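Local coordinates for 5-formyl-3-hydroxy-2-methylpyridine 4-carboxylate 5-dehydrogenase (Mesorhizobium japonicum MAFF 303099, PDB 4OM8) that oxidises 5-formyl-3-hydroxy-2-methylpyridine-4-carboxylate with NAD(+) in vitamin B6 breakdown, and can also reduce it with NADH to 4-pyridoxate, acting as a dismutase, at the interface of chains A and B. Residues are numbered along the deposited sequence; one frame, centred on the assembly and turned at random. Chains: chain A/B, 5-formyl-3-hydroxy-2-methylpyridine 4-carboxylate 5-dehydrogenase.

The interface of chains A and B. Residues chain A 145, 147, 149, 176, 186-187; chain B 214-215, 218-219.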
# COMPACT_ATOMS: atom_id res chain seq x y z
N ILE A 145 -11.49 6.85 5.96
CA ILE A 145 -11.33 5.62 5.19
C ILE A 145 -12.71 5.13 4.75
O ILE A 145 -13.55 4.85 5.60
CB ILE A 145 -10.63 4.49 5.99
CG1 ILE A 145 -9.44 5.03 6.80
CG2 ILE A 145 -10.25 3.31 5.05
CD1 ILE A 145 -8.39 5.72 5.95
N MET A 147 -13.81 2.41 3.25
CA MET A 147 -14.02 0.97 3.14
C MET A 147 -14.30 0.35 4.50
O MET A 147 -13.60 0.63 5.47
CB MET A 147 -12.79 0.34 2.49
CG MET A 147 -12.86 -1.17 2.24
SD MET A 147 -12.53 -2.20 3.68
CE MET A 147 -10.90 -1.67 4.21
N GLU A 149 -15.28 -3.53 6.29
CA GLU A 149 -15.44 -4.98 6.15
C GLU A 149 -16.69 -5.47 6.86
O GLU A 149 -16.97 -5.06 7.99
CB GLU A 149 -14.22 -5.71 6.72
CG GLU A 149 -12.91 -5.45 5.97
CD GLU A 149 -11.76 -6.14 6.64
OE1 GLU A 149 -11.44 -5.76 7.78
OE2 GLU A 149 -11.19 -7.06 6.02
N VAL A 176 -17.02 -4.37 1.93
CA VAL A 176 -16.49 -5.60 1.36
C VAL A 176 -16.90 -6.76 2.27
O VAL A 176 -16.75 -6.71 3.49
CB VAL A 176 -14.96 -5.57 1.17
CG1 VAL A 176 -14.57 -4.50 0.15
CG2 VAL A 176 -14.23 -5.34 2.48
N VAL A 186 -9.76 -9.61 6.30
CA VAL A 186 -8.90 -9.48 5.11
C VAL A 186 -7.89 -8.35 5.25
O VAL A 186 -6.68 -8.58 5.06
CB VAL A 186 -9.74 -9.26 3.83
CG1 VAL A 186 -8.84 -8.86 2.65
CG2 VAL A 186 -10.52 -10.54 3.52
N GLU A 187 -8.37 -7.16 5.61
CA GLU A 187 -7.52 -5.96 5.64
C GLU A 187 -6.28 -6.17 6.51
O GLU A 187 -5.14 -5.99 6.07
CB GLU A 187 -8.32 -4.76 6.13
CG GLU A 187 -7.51 -3.49 6.23
CD GLU A 187 -8.25 -2.43 7.01
OE1 GLU A 187 -8.72 -2.74 8.13
OE2 GLU A 187 -8.37 -1.29 6.52
N THR B 214 -10.73 -3.44 -3.42
CA THR B 214 -11.33 -2.32 -2.68
C THR B 214 -10.77 -2.25 -1.27
O THR B 214 -10.40 -1.19 -0.76
CB THR B 214 -12.84 -2.47 -2.63
OG1 THR B 214 -13.34 -2.42 -3.97
CG2 THR B 214 -13.49 -1.37 -1.77
N CYS B 215 -10.70 -3.42 -0.64
CA CYS B 215 -10.22 -3.55 0.72
C CYS B 215 -8.79 -3.07 0.86
O CYS B 215 -8.48 -2.27 1.74
CB CYS B 215 -10.35 -5.02 1.16
SG CYS B 215 -9.95 -5.31 2.89
N TRP B 218 -7.98 0.83 -0.37
CA TRP B 218 -8.42 1.85 0.55
C TRP B 218 -7.94 1.65 1.97
O TRP B 218 -7.64 2.62 2.68
CB TRP B 218 -9.94 1.92 0.54
CG TRP B 218 -10.49 2.60 -0.68
CD1 TRP B 218 -11.19 2.03 -1.71
CD2 TRP B 218 -10.41 4.00 -0.98
NE1 TRP B 218 -11.54 2.99 -2.63
CE2 TRP B 218 -11.07 4.21 -2.20
CE3 TRP B 218 -9.83 5.09 -0.33
CZ2 TRP B 218 -11.19 5.47 -2.79
CZ3 TRP B 218 -9.93 6.35 -0.91
CH2 TRP B 218 -10.61 6.52 -2.13
N GLY B 219 -7.88 0.41 2.42
CA GLY B 219 -7.51 0.15 3.80
C GLY B 219 -6.01 0.17 4.04
O GLY B 219 -5.55 0.42 5.16
O HOH W 1 -6.35 0.47 7.93
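A:Met147 lays its thioether chain across the backbone of B:Cys215 in the homodimer interface, where strands 147-151 and 174-178 of one subunit meet helix 209-226 of the other. Most of the contact is apolar. The methionine CG is anti to the backbone N (chi1 -178°), and bends at chi2 and chi3 fold the thioether along the helix surface: CB packs on CB of B:Trp218 at 3.8 Å, CG and SD pass over CA of B:Cys215, and the terminal methyl CE stops 3.5 Å from the B:Cys215 carbonyl O, close to CA of B:Gly219. The indole of B:Trp218 points away, and its carbonyl O takes the contact with the CG2 methyl of A:Ile145. Beside the methionine, the side chains of A:Val176 and B:Thr214 run antiparallel alongside one another, methyl CG1 against methyl CG2.

The thiol of B:Cys215, with SG anti to its own backbone N (chi1 -174°), points toward the start of helix 187-203 of chain A. Its SG touches CG1 of A:Val186 and CB of A:Glu187, each at 3.7 Å, and has the carboxylate of A:Glu149 beside it.

That carboxylate is held within chain A. Its OE2 accepts two backbone N-H groups at the start of helix 187-203: A:Val186 N on the syn side, near the carboxylate plane, and A:Glu187 N from above it, at 2.9 Å in a nearly straight bond. A:Glu149 is likely to be the glutamate partner of the catalytic histidine, A:His137, as in 3-hydroxyacyl-CoA dehydrogenases. An alanine in place of A:Glu149 would probably leave both amides without this acceptor and open a gap beside the thiol, loosening the wall against which B:Cys215 packs.

No direct polar bond crosses this patch; water makes the link. One water molecule lies 3.0 Å from OE2 of the A:Glu187 carboxylate and 2.9 Å from the carbonyl O of B:Gly219.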